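Side-chain contacts in purine nucleoside phosphorylase (Thermus thermophilus, PDB 1ODK), which probably catalyses the reversible phosphorolysis of purine nucleosides, using phosphate to release the free base and a ribose 1-phosphate: residues P3-A8 / V74-R79; R38-H43 / S59-G64; M65-A70 / P111-T116; V86-A91 / R222-V227; A184-G189 / V194-I199. All coordinates share one frame; numbering follows the deposited sequence.

Contact 1: residues P3-A8 / V74-R79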
# COMPACT_ATOMS: atom_id res chain seq x y z
N PRO B 3 24.33 -7.63 -25.59
CA PRO B 3 23.07 -7.32 -24.90
C PRO B 3 21.86 -7.46 -25.82
O PRO B 3 21.96 -7.31 -27.03
CB PRO B 3 23.28 -5.88 -24.42
CG PRO B 3 24.75 -5.86 -24.14
CD PRO B 3 25.33 -6.58 -25.34
N ILE B 4 20.72 -7.76 -25.22
CA ILE B 4 19.48 -7.95 -25.95
C ILE B 4 18.99 -6.74 -26.73
O ILE B 4 18.63 -6.85 -27.90
CB ILE B 4 18.36 -8.40 -24.98
CG1 ILE B 4 18.73 -9.76 -24.37
CG2 ILE B 4 17.03 -8.46 -25.71
CD1 ILE B 4 17.79 -10.21 -23.26
N HIS B 5 18.98 -5.57 -26.10
CA HIS B 5 18.48 -4.38 -26.78
C HIS B 5 19.56 -3.50 -27.40
O HIS B 5 19.48 -3.16 -28.58
CB HIS B 5 17.61 -3.60 -25.80
CG HIS B 5 16.60 -4.46 -25.10
ND1 HIS B 5 16.95 -5.36 -24.11
CD2 HIS B 5 15.26 -4.58 -25.26
CE1 HIS B 5 15.87 -6.00 -23.70
NE2 HIS B 5 14.83 -5.54 -24.39
N VAL B 6 20.55 -3.11 -26.62
CA VAL B 6 21.64 -2.31 -27.15
C VAL B 6 22.66 -3.33 -27.64
O VAL B 6 23.50 -3.81 -26.88
CB VAL B 6 22.28 -1.42 -26.06
CG1 VAL B 6 23.41 -0.58 -26.66
CG2 VAL B 6 21.22 -0.51 -25.44
N ARG B 7 22.55 -3.69 -28.92
CA ARG B 7 23.41 -4.69 -29.52
C ARG B 7 24.79 -4.20 -29.93
O ARG B 7 25.12 -4.12 -31.12
CB ARG B 7 22.69 -5.33 -30.71
CG ARG B 7 21.42 -6.04 -30.29
CD ARG B 7 20.65 -6.64 -31.44
NE ARG B 7 19.49 -7.37 -30.97
CZ ARG B 7 18.61 -7.98 -31.75
NH1 ARG B 7 18.76 -7.95 -33.07
NH2 ARG B 7 17.58 -8.63 -31.22
N ALA B 8 25.61 -3.89 -28.93
CA ALA B 8 26.96 -3.41 -29.15
C ALA B 8 27.92 -4.37 -28.47
O ALA B 8 27.51 -5.34 -27.84
CB ALA B 8 27.11 -2.02 -28.57
N VAL B 74 20.24 1.34 -19.35
CA VAL B 74 21.26 1.54 -18.32
C VAL B 74 21.89 0.20 -17.90
O VAL B 74 23.11 0.07 -17.84
CB VAL B 74 20.67 2.26 -17.08
CG1 VAL B 74 21.67 2.28 -15.94
CG2 VAL B 74 20.28 3.68 -17.45
N GLU B 75 21.05 -0.80 -17.63
CA GLU B 75 21.55 -2.12 -17.22
C GLU B 75 22.51 -2.68 -18.28
O GLU B 75 23.57 -3.21 -17.95
CB GLU B 75 20.37 -3.10 -17.04
CG GLU B 75 19.50 -2.81 -15.81
CD GLU B 75 20.03 -3.46 -14.53
OE1 GLU B 75 21.26 -3.58 -14.38
OE2 GLU B 75 19.21 -3.82 -13.67
N GLU B 76 22.14 -2.55 -19.54
CA GLU B 76 22.98 -3.06 -20.61
C GLU B 76 24.24 -2.21 -20.82
O GLU B 76 25.31 -2.75 -21.09
CB GLU B 76 22.15 -3.19 -21.89
CG GLU B 76 21.10 -4.31 -21.77
CD GLU B 76 20.21 -4.47 -22.99
OE1 GLU B 76 20.49 -3.85 -24.04
OE2 GLU B 76 19.22 -5.23 -22.89
N LEU B 77 24.11 -0.90 -20.66
CA LEU B 77 25.26 -0.01 -20.80
C LEU B 77 26.33 -0.32 -19.75
O LEU B 77 27.53 -0.28 -20.05
CB LEU B 77 24.84 1.46 -20.66
CG LEU B 77 24.19 2.11 -21.88
CD1 LEU B 77 23.82 3.55 -21.56
CD2 LEU B 77 25.15 2.06 -23.07
N VAL B 78 25.90 -0.64 -18.54
CA VAL B 78 26.82 -0.97 -17.46
C VAL B 78 27.57 -2.26 -17.81
O VAL B 78 28.77 -2.38 -17.56
CB VAL B 78 26.09 -1.15 -16.11
CG1 VAL B 78 27.02 -1.76 -15.07
CG2 VAL B 78 25.59 0.21 -15.62
N ARG B 79 26.85 -3.22 -18.39
CA ARG B 79 27.47 -4.47 -18.80
C ARG B 79 28.48 -4.20 -19.91
O ARG B 79 29.47 -4.92 -20.04
CB ARG B 79 26.41 -5.46 -19.30
CG ARG B 79 25.59 -6.12 -18.20
CD ARG B 79 26.49 -6.79 -17.17
NE ARG B 79 25.95 -8.06 -16.69
CZ ARG B 79 25.91 -9.18 -17.41
NH1 ARG B 79 26.38 -9.19 -18.65
NH2 ARG B 79 25.41 -10.29 -16.88
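Glu76 reaches out from its helix into a cradle formed by Pro3, His5 and Val6, and its carboxylate takes up N-H groups of His5 and Val6. Beyond CG the chain is extended, which carries the carboxylate clear of the helix surface. The His5 side chain crosses it at about a right angle, its ring plane 33° from that of the carboxylate. His5 ND1 gives a short bond of 2.6 Å to Glu76 OE2, met on the syn side and close to the plane of the imidazole. The other oxygen is used by backbone: Val6 N donates to Glu76 OE1 at 2.7 Å, with an N-H...O angle of 177°. These two bonds, one to each oxygen, fix the carboxylate against rotation, and His5 N adds weak bonds to both. Pro3 lays CB against the aliphatic part, 3.8 Å from Glu76 CG. Phe159 of the second subunit meets the imidazole edge-to-face, while Tyr160 of that subunit is hydrogen-bonded to Glu76 OE2. The contact thus ties the N-terminal loop to helix 67-79 at a subunit interface, with Val6 and Leu77 leaning on Tyr40 of strand 37-41 and Leu77 also on strand 16-20.

Contact 2: residues R38-H43 / S59-G64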
# COMPACT_ATOMS: atom_id res chain seq x y z
N ARG B 38 30.82 7.50 -34.33
CA ARG B 38 30.41 6.28 -35.02
C ARG B 38 29.19 5.72 -34.28
O ARG B 38 29.18 5.67 -33.06
CB ARG B 38 31.52 5.23 -35.00
CG ARG B 38 32.91 5.75 -35.33
CD ARG B 38 32.97 6.48 -36.66
NE ARG B 38 32.47 5.68 -37.77
CZ ARG B 38 32.55 6.05 -39.05
NH1 ARG B 38 33.13 7.20 -39.38
NH2 ARG B 38 32.05 5.27 -40.00
N ARG B 39 28.17 5.31 -35.03
CA ARG B 39 26.98 4.75 -34.40
C ARG B 39 27.22 3.25 -34.18
O ARG B 39 27.38 2.50 -35.14
CB ARG B 39 25.75 4.96 -35.28
CG ARG B 39 24.43 4.65 -34.57
CD ARG B 39 23.23 5.19 -35.34
NE ARG B 39 22.96 4.42 -36.56
CZ ARG B 39 22.03 4.75 -37.45
NH1 ARG B 39 21.29 5.83 -37.28
NH2 ARG B 39 21.85 3.98 -38.52
N TYR B 40 27.27 2.83 -32.92
CA TYR B 40 27.51 1.42 -32.62
C TYR B 40 26.23 0.60 -32.50
O TYR B 40 26.29 -0.63 -32.41
CB TYR B 40 28.35 1.29 -31.35
CG TYR B 40 27.73 1.89 -30.11
CD1 TYR B 40 26.60 1.32 -29.51
CD2 TYR B 40 28.25 3.06 -29.55
CE1 TYR B 40 26.02 1.88 -28.38
CE2 TYR B 40 27.67 3.63 -28.42
CZ TYR B 40 26.56 3.04 -27.85
OH TYR B 40 26.00 3.60 -26.73
N ASN B 41 25.08 1.26 -32.48
CA ASN B 41 23.82 0.53 -32.39
C ASN B 41 22.64 1.32 -32.92
O ASN B 41 22.54 2.52 -32.71
CB ASN B 41 23.50 0.14 -30.94
CG ASN B 41 22.16 -0.58 -30.81
OD1 ASN B 41 22.03 -1.74 -31.19
ND2 ASN B 41 21.15 0.12 -30.28
N ASP B 42 21.74 0.62 -33.60
CA ASP B 42 20.52 1.25 -34.10
C ASP B 42 19.34 0.31 -33.89
O ASP B 42 18.21 0.63 -34.24
CB ASP B 42 20.66 1.66 -35.58
CG ASP B 42 20.84 0.48 -36.51
OD1 ASP B 42 21.04 0.72 -37.71
OD2 ASP B 42 20.78 -0.68 -36.05
N HIS B 43 19.61 -0.85 -33.29
CA HIS B 43 18.55 -1.82 -33.02
C HIS B 43 17.48 -1.18 -32.13
O HIS B 43 17.81 -0.46 -31.19
CB HIS B 43 19.12 -3.06 -32.31
CG HIS B 43 18.10 -4.13 -32.09
ND1 HIS B 43 17.69 -4.53 -30.84
CD2 HIS B 43 17.38 -4.87 -32.98
CE1 HIS B 43 16.76 -5.46 -30.96
NE2 HIS B 43 16.55 -5.68 -32.24
N SER B 59 30.36 8.43 -25.07
CA SER B 59 29.29 7.77 -25.79
C SER B 59 27.99 8.54 -25.55
O SER B 59 27.85 9.22 -24.54
CB SER B 59 29.12 6.32 -25.32
OG SER B 59 30.21 5.51 -25.73
N VAL B 60 27.07 8.45 -26.50
CA VAL B 60 25.78 9.12 -26.41
C VAL B 60 24.78 8.02 -26.75
O VAL B 60 24.71 7.57 -27.89
CB VAL B 60 25.66 10.26 -27.45
CG1 VAL B 60 24.33 10.98 -27.29
CG2 VAL B 60 26.82 11.23 -27.29
N GLN B 61 24.01 7.60 -25.75
CA GLN B 61 23.05 6.51 -25.92
C GLN B 61 21.59 6.86 -25.68
O GLN B 61 21.23 7.34 -24.61
CB GLN B 61 23.44 5.34 -25.00
CG GLN B 61 22.47 4.16 -25.00
CD GLN B 61 22.39 3.48 -26.36
OE1 GLN B 61 23.40 3.03 -26.89
NE2 GLN B 61 21.18 3.38 -26.91
N THR B 62 20.76 6.60 -26.68
CA THR B 62 19.32 6.85 -26.60
C THR B 62 18.71 5.93 -25.55
O THR B 62 19.03 4.74 -25.51
CB THR B 62 18.65 6.54 -27.96
OG1 THR B 62 19.22 7.36 -28.98
CG2 THR B 62 17.15 6.76 -27.88
N THR B 63 17.84 6.47 -24.70
CA THR B 63 17.20 5.65 -23.66
C THR B 63 15.74 5.33 -23.95
O THR B 63 15.19 4.37 -23.42
CB THR B 63 17.19 6.36 -22.29
OG1 THR B 63 16.34 7.51 -22.37
CG2 THR B 63 18.60 6.80 -21.88
N GLY B 64 15.10 6.14 -24.80
CA GLY B 64 13.69 5.94 -25.06
C GLY B 64 12.97 6.70 -23.96
O GLY B 64 13.62 7.37 -23.16
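Tyr40 and Gln61 are brought together by torsions of different kinds. The Tyr40 ring stands between its own backbone N and carbonyl carbon (chi1 60°), which aims it at strand 56-61, whereas Gln61 starts with CG opposite the backbone N and then bends at chi2 (64°), turning its amide back toward the phenol. The two groups cross at a slant, with ring and amide planes 48° apart. Tyr40 OH donates to Gln61 OE1 at 2.7 Å, slightly tilted from the carbonyl plane, and the same oxygen lies at the ring edge, 3.2 Å from Tyr40 CE1. Gln61 CB comes within 3.5 Å of Tyr40 OH, so the hydroxyl also rests on the aliphatic start of its partner. Both strands belong to the same mixed sheet but are not adjacent in it, for strand 48-53 runs antiparallel to each of them. Tyr40 and Asn41 both face Gly48 of that strand and form a classic beta bulge. The far end of the Gln61 amide is held as well: NE2 donates to Thr62 O at 2.9 Å, in the amide plane and on a carbonyl lone pair, and also to Leu46 O. With both ends of the amide engaged, its rotation is fixed. Ser59 OG approaches Tyr40 CE2 more loosely, at 4.1 Å, and is hydrogen-bonded to Thr50 OG1 and to Ala14 N.

Contact 3: residues M65-A70 / P111-T116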
# COMPACT_ATOMS: atom_id res chain seq x y z
N MET B 65 11.64 6.61 -23.89
CA MET B 65 10.89 7.32 -22.86
C MET B 65 10.42 6.39 -21.76
O MET B 65 9.96 5.28 -22.04
CB MET B 65 9.67 8.01 -23.47
CG MET B 65 9.99 8.91 -24.65
SD MET B 65 8.49 9.64 -25.34
CE MET B 65 7.83 8.29 -26.28
N GLY B 66 10.51 6.84 -20.51
CA GLY B 66 10.06 6.05 -19.38
C GLY B 66 11.15 5.24 -18.70
O GLY B 66 12.11 4.81 -19.34
N THR B 67 11.01 5.04 -17.39
CA THR B 67 11.99 4.28 -16.63
C THR B 67 12.15 2.83 -17.07
O THR B 67 13.22 2.26 -16.93
CB THR B 67 11.69 4.33 -15.10
OG1 THR B 67 10.33 3.97 -14.86
CG2 THR B 67 11.95 5.73 -14.56
N PRO B 68 11.08 2.20 -17.60
CA PRO B 68 11.28 0.80 -18.01
C PRO B 68 12.28 0.73 -19.17
O PRO B 68 13.14 -0.16 -19.21
CB PRO B 68 9.88 0.36 -18.44
CG PRO B 68 8.97 1.20 -17.58
CD PRO B 68 9.65 2.56 -17.64
N SER B 69 12.16 1.66 -20.10
CA SER B 69 13.04 1.70 -21.26
C SER B 69 14.44 2.14 -20.82
O SER B 69 15.44 1.56 -21.24
CB SER B 69 12.50 2.68 -22.31
OG SER B 69 13.27 2.63 -23.51
N ALA B 70 14.51 3.17 -19.99
CA ALA B 70 15.79 3.68 -19.53
C ALA B 70 16.54 2.65 -18.69
O ALA B 70 17.76 2.55 -18.77
CB ALA B 70 15.60 4.97 -18.73
N PRO B 111 10.42 9.16 -6.77
CA PRO B 111 10.07 7.97 -7.54
C PRO B 111 8.58 7.68 -7.68
O PRO B 111 8.02 6.91 -6.89
CB PRO B 111 10.82 6.87 -6.81
CG PRO B 111 10.67 7.28 -5.37
CD PRO B 111 10.87 8.80 -5.40
N LEU B 112 7.95 8.28 -8.68
CA LEU B 112 6.52 8.05 -8.92
C LEU B 112 6.35 6.99 -10.01
O LEU B 112 5.27 6.84 -10.58
CB LEU B 112 5.85 9.35 -9.38
CG LEU B 112 5.92 10.55 -8.43
CD1 LEU B 112 5.14 11.70 -9.04
CD2 LEU B 112 5.36 10.17 -7.07
N ASP B 113 7.42 6.25 -10.27
CA ASP B 113 7.43 5.22 -11.31
C ASP B 113 7.42 3.78 -10.78
O ASP B 113 7.88 3.52 -9.66
CB ASP B 113 8.67 5.40 -12.19
CG ASP B 113 9.94 5.03 -11.46
OD1 ASP B 113 10.62 4.09 -11.93
OD2 ASP B 113 10.25 5.66 -10.43
N GLY B 114 6.93 2.86 -11.60
CA GLY B 114 6.87 1.46 -11.19
C GLY B 114 8.15 0.66 -11.37
O GLY B 114 8.28 -0.44 -10.84
N THR B 115 9.10 1.19 -12.14
CA THR B 115 10.35 0.47 -12.35
C THR B 115 11.17 0.47 -11.07
O THR B 115 11.66 -0.57 -10.64
CB THR B 115 11.17 1.10 -13.50
OG1 THR B 115 10.41 1.05 -14.71
CG2 THR B 115 12.48 0.32 -13.71
N THR B 116 11.33 1.63 -10.44
CA THR B 116 12.09 1.67 -9.19
C THR B 116 11.33 0.83 -8.17
O THR B 116 11.93 0.09 -7.38
CB THR B 116 12.26 3.10 -8.66
OG1 THR B 116 10.97 3.68 -8.44
CG2 THR B 116 13.04 3.95 -9.67
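A buried polar contact joins the first turns of two helices, with Thr67 at the start of helix 67-79 meeting Asp113 and Thr115 at the start of helix 114-120. Asp113 is the N-cap of the second helix, and its carboxylate serves both the cap and the contact. Thr67 OG1 donates to Asp113 OD1 at 2.9 Å, on the anti side and 28° out of the carboxylate plane. Thr116 N makes the capping bond to the same oxygen from the other face, at 3.0 Å. Asp113 OD1 is therefore gripped from both sides, while OD2 accepts from Thr116 OG1 at 2.9 Å and is also hydrogen-bonded to Ser183 OG. This set of bonds should hold the carboxylate firmly, and the helix start would probably favour a negative charge on it. The Thr67 hydroxyl lies between its backbone N and carbonyl carbon (chi1 51°), leaving the CG2 methyl to pack 3.4 Å from Asp113 OD1. The Thr67 and Thr115 side chains lie alongside one another, pointing opposite ways, with OG1 of Thr67 2.9 Å from OG1 of Thr115. Pro68 closes the side, with CG 3.2 Å from Thr115 OG1, and Asp157 of the second subunit packs against Pro68 and Thr115. Helix 182-192 lies beside the junction, Thr67 touching Ser183 and Ala184 and Thr116 touching Ser183 and Leu187.

Contact 4: residues V86-A91 / R222-V227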
# COMPACT_ATOMS: atom_id res chain seq x y z
N VAL B 86 25.27 10.30 -17.59
CA VAL B 86 24.53 11.52 -17.33
C VAL B 86 23.33 11.68 -18.25
O VAL B 86 23.46 11.80 -19.47
CB VAL B 86 25.44 12.77 -17.47
CG1 VAL B 86 24.64 14.05 -17.28
CG2 VAL B 86 26.57 12.69 -16.44
N ARG B 87 22.14 11.65 -17.65
CA ARG B 87 20.92 11.84 -18.42
C ARG B 87 20.81 13.30 -18.82
O ARG B 87 21.07 14.20 -18.02
CB ARG B 87 19.68 11.45 -17.60
CG ARG B 87 18.36 11.95 -18.21
CD ARG B 87 17.14 11.34 -17.53
NE ARG B 87 15.94 12.17 -17.70
CZ ARG B 87 15.35 12.43 -18.87
NH1 ARG B 87 15.85 11.92 -19.99
NH2 ARG B 87 14.28 13.21 -18.90
N VAL B 88 20.45 13.53 -20.08
CA VAL B 88 20.24 14.88 -20.58
C VAL B 88 18.88 14.80 -21.25
O VAL B 88 18.68 14.02 -22.18
CB VAL B 88 21.32 15.32 -21.60
CG1 VAL B 88 22.64 15.56 -20.89
CG2 VAL B 88 21.48 14.27 -22.70
N GLY B 89 17.93 15.58 -20.76
CA GLY B 89 16.61 15.53 -21.36
C GLY B 89 15.78 16.76 -21.10
O GLY B 89 16.30 17.79 -20.67
N THR B 90 14.49 16.63 -21.35
CA THR B 90 13.55 17.72 -21.16
C THR B 90 12.65 17.43 -19.97
O THR B 90 12.52 16.29 -19.53
CB THR B 90 12.67 17.90 -22.40
OG1 THR B 90 12.11 16.63 -22.76
CG2 THR B 90 13.51 18.43 -23.56
N ALA B 91 12.02 18.48 -19.45
CA ALA B 91 11.14 18.33 -18.30
C ALA B 91 10.04 19.38 -18.33
O ALA B 91 10.22 20.47 -18.88
CB ALA B 91 11.94 18.44 -17.00
N ARG B 222 21.07 22.68 -26.13
CA ARG B 222 22.49 22.88 -26.40
C ARG B 222 23.25 23.19 -25.11
O ARG B 222 24.33 22.65 -24.87
CB ARG B 222 22.70 24.03 -27.39
CG ARG B 222 24.15 24.19 -27.85
CD ARG B 222 24.38 25.55 -28.50
NE ARG B 222 24.26 26.63 -27.53
CZ ARG B 222 25.11 26.85 -26.53
NH1 ARG B 222 26.16 26.07 -26.36
NH2 ARG B 222 24.90 27.86 -25.69
N ARG B 223 22.68 24.06 -24.28
CA ARG B 223 23.31 24.45 -23.02
C ARG B 223 23.46 23.26 -22.09
O ARG B 223 24.50 23.06 -21.46
CB ARG B 223 22.47 25.53 -22.33
CG ARG B 223 22.32 26.82 -23.12
CD ARG B 223 21.32 27.75 -22.44
NE ARG B 223 21.27 29.05 -23.09
CZ ARG B 223 20.52 30.07 -22.68
NH1 ARG B 223 19.75 29.92 -21.61
NH2 ARG B 223 20.54 31.22 -23.33
N MET B 224 22.40 22.47 -21.99
CA MET B 224 22.39 21.29 -21.14
C MET B 224 23.46 20.27 -21.54
O MET B 224 24.15 19.70 -20.69
CB MET B 224 20.99 20.68 -21.17
CG MET B 224 20.92 19.18 -21.03
SD MET B 224 19.20 18.69 -21.08
CE MET B 224 18.92 18.48 -22.83
N VAL B 225 23.61 20.03 -22.85
CA VAL B 225 24.59 19.08 -23.35
C VAL B 225 26.02 19.56 -23.09
O VAL B 225 26.89 18.78 -22.70
CB VAL B 225 24.40 18.83 -24.86
CG1 VAL B 225 25.52 17.95 -25.41
CG2 VAL B 225 23.04 18.16 -25.10
N GLU B 226 26.26 20.85 -23.31
CA GLU B 226 27.58 21.43 -23.08
C GLU B 226 27.95 21.25 -21.60
O GLU B 226 29.09 20.89 -21.27
CB GLU B 226 27.59 22.91 -23.43
CG GLU B 226 28.94 23.58 -23.25
CD GLU B 226 28.92 25.07 -23.59
OE1 GLU B 226 30.00 25.69 -23.59
OE2 GLU B 226 27.82 25.61 -23.84
N VAL B 227 27.00 21.50 -20.71
CA VAL B 227 27.25 21.35 -19.28
C VAL B 227 27.58 19.90 -18.96
O VAL B 227 28.54 19.61 -18.25
CB VAL B 227 26.03 21.79 -18.44
CG1 VAL B 227 26.22 21.38 -16.99
CG2 VAL B 227 25.86 23.31 -18.52
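Gly89 and Met224 meet where the peptide joining Val88 to Gly89 has a different group on each side: the sulfur of Met224 stands over one face, and the guanidinium of Arg87 lies beyond the other. Gly89 N sits 4.2 Å above the guanidinium plane, displaced toward its rim. This is helix-on-sheet packing in an alpha/beta fold, helix 214-233 lying against a face of the mixed sheet at strand 84-93, near the centre of the subunit. Arg87, on the other side of the strand from Met224, makes salt bridges with Glu179 and Glu181. Glycine suits its place, since a side chain at position 89 would be directed away from Met224 and collide with Arg87 NH1.

On the helix side Met224 does the touching. Its chain is extended through chi2 and then bends at chi3 (88°), which lays the thioether along the strand backbone, SD 3.4 Å from Gly89 N and CE 3.5 Å from Gly89 O. Further back, Met224 CG rests on Val88 CB at 3.9 Å, the two side chains crossing at a slant, with the valine methyl CG1 also against the same CG. Replacing Met224 by alanine removes the thioether and would probably open a gap over Gly89 and leave Val88 without this apolar partner. The approach to the backbone is directional: Gly89 O lies 3.1 Å from Met224 SD, almost on the continuation of the CG-SD bond, with a CG-SD...O angle of about 171°.

Contact 5: residues A184-G189 / V194-I199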
# COMPACT_ATOMS: atom_id res chain seq x y z
N ALA B 184 15.02 5.87 -11.94
CA ALA B 184 15.61 4.56 -12.24
C ALA B 184 17.12 4.63 -12.46
O ALA B 184 17.87 3.75 -12.03
CB ALA B 184 14.93 3.95 -13.48
N LEU B 185 17.57 5.67 -13.15
CA LEU B 185 18.99 5.84 -13.40
C LEU B 185 19.73 5.97 -12.06
O LEU B 185 20.74 5.30 -11.83
CB LEU B 185 19.23 7.10 -14.24
CG LEU B 185 20.68 7.53 -14.47
CD1 LEU B 185 21.41 6.49 -15.32
CD2 LEU B 185 20.68 8.90 -15.15
N PHE B 186 19.20 6.82 -11.19
CA PHE B 186 19.81 7.05 -9.88
C PHE B 186 19.86 5.76 -9.07
O PHE B 186 20.90 5.43 -8.49
CB PHE B 186 19.03 8.13 -9.12
CG PHE B 186 19.18 9.53 -9.70
CD1 PHE B 186 18.37 10.57 -9.25
CD2 PHE B 186 20.14 9.80 -10.68
CE1 PHE B 186 18.50 11.86 -9.77
CE2 PHE B 186 20.28 11.08 -11.20
CZ PHE B 186 19.46 12.11 -10.75
N LEU B 187 18.75 5.04 -9.03
CA LEU B 187 18.68 3.78 -8.30
C LEU B 187 19.71 2.79 -8.85
O LEU B 187 20.48 2.20 -8.09
CB LEU B 187 17.28 3.16 -8.42
CG LEU B 187 17.12 1.77 -7.80
CD1 LEU B 187 17.39 1.85 -6.31
CD2 LEU B 187 15.72 1.23 -8.07
N LEU B 188 19.72 2.62 -10.16
CA LEU B 188 20.65 1.68 -10.78
C LEU B 188 22.10 2.10 -10.57
O LEU B 188 22.99 1.26 -10.50
CB LEU B 188 20.34 1.53 -12.27
CG LEU B 188 19.06 0.72 -12.53
CD1 LEU B 188 18.73 0.72 -14.02
CD2 LEU B 188 19.25 -0.71 -12.02
N GLY B 189 22.34 3.41 -10.47
CA GLY B 189 23.69 3.88 -10.24
C GLY B 189 24.21 3.31 -8.93
O GLY B 189 25.34 2.82 -8.84
N VAL B 194 27.85 2.48 -10.18
CA VAL B 194 28.36 3.39 -11.19
C VAL B 194 27.92 4.80 -10.84
O VAL B 194 27.02 4.99 -10.01
CB VAL B 194 27.87 3.01 -12.62
CG1 VAL B 194 28.55 1.72 -13.08
CG2 VAL B 194 26.36 2.84 -12.66
N ARG B 195 28.54 5.79 -11.45
CA ARG B 195 28.23 7.19 -11.16
C ARG B 195 27.24 7.77 -12.15
O ARG B 195 27.49 7.77 -13.36
CB ARG B 195 29.51 8.01 -11.17
CG ARG B 195 30.53 7.51 -10.15
CD ARG B 195 31.80 8.35 -10.17
NE ARG B 195 32.63 8.07 -9.00
CZ ARG B 195 33.75 8.73 -8.70
NH1 ARG B 195 34.18 9.70 -9.49
NH2 ARG B 195 34.42 8.41 -7.60
N THR B 196 26.12 8.27 -11.64
CA THR B 196 25.08 8.84 -12.48
C THR B 196 24.74 10.28 -12.13
O THR B 196 25.13 10.79 -11.08
CB THR B 196 23.78 8.01 -12.40
OG1 THR B 196 23.25 8.07 -11.07
CG2 THR B 196 24.05 6.55 -12.75
N GLY B 197 24.01 10.92 -13.02
CA GLY B 197 23.60 12.29 -12.81
C GLY B 197 22.56 12.64 -13.86
O GLY B 197 22.35 11.89 -14.81
N ALA B 198 21.90 13.78 -13.67
CA ALA B 198 20.90 14.22 -14.62
C ALA B 198 20.76 15.73 -14.65
O ALA B 198 20.73 16.39 -13.61
CB ALA B 198 19.54 13.58 -14.28
N ILE B 199 20.71 16.27 -15.85
CA ILE B 199 20.50 17.69 -16.03
C ILE B 199 19.38 17.78 -17.05
O ILE B 199 19.34 17.01 -18.02
CB ILE B 199 21.77 18.41 -16.53
CG1 ILE B 199 21.48 19.90 -16.70
CG2 ILE B 199 22.28 17.77 -17.81
CD1 ILE B 199 22.71 20.74 -16.97
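Gly189 O accepts from Val194 N at 2.9 Å, on a lone pair in the carbonyl plane with an N-H...O angle of 151°, and this bond closes the short connection between helix and strand. Val194 CG2 packs against the same glycine, 3.8 Å from Gly189 CA. One step into the strand, Thr196 holds OG1 between its backbone N and carbonyl carbon (chi1 65°), which leaves the methyl to face two residues of the helix at once: CG2 lies 3.7 Å from Gly189 CA and as close to Leu185 CD1. A side-chain carbon on Gly189 would clash with that methyl, so the bare glycine lets the strand come near. The unit is a helix followed directly by a strand, helix 182-192 turning back into strand 195-205 of the mixed sheet, with the two segments nearly antiparallel at 164° and their axes 7.6 Å apart at closest. The Leu185 and Thr196 side chains run alongside each other, pointing opposite ways, and the second leucine methyl continues along the strand to put CD2 3.4 Å from Gly197 O. With Leu185 cut back to alanine, the Thr196 methyl would probably lose one of its neighbours and a gap would be likely to open beside Gly197 O. Phe186 takes the adjoining strip. Its ring turns an edge to the backbone, CE2 being 3.8 Å from Gly197 C. Thr196 OG1 and Ala198 CB approach the ring obliquely, the latter 3.8 Å from Phe186 CZ.

Overall arrangement
All five contacts are largely buried, but they differ in depth: contact 4 lies nearest the centre of the chain, about 7 Å from it, and contact 1 farthest, about 17 Å. The chemistry follows. Contacts 4 and 5, joined through neighbouring strands 84-93 and 195-205, rely mainly on apolar side chains and backbone atoms, and in contact 5 a glycine of the helix lets the strand come close. Contacts 1 and 3 draw on opposite ends of helix 67-79, both centre on a carboxylate, and both touch the second subunit. Contact 2 is a lone phenol-amide bond between strands, linked to contact 1 through Tyr40, Asn41 and His43. Contact 5 borders both contacts 1 and 3 through helix 182-192.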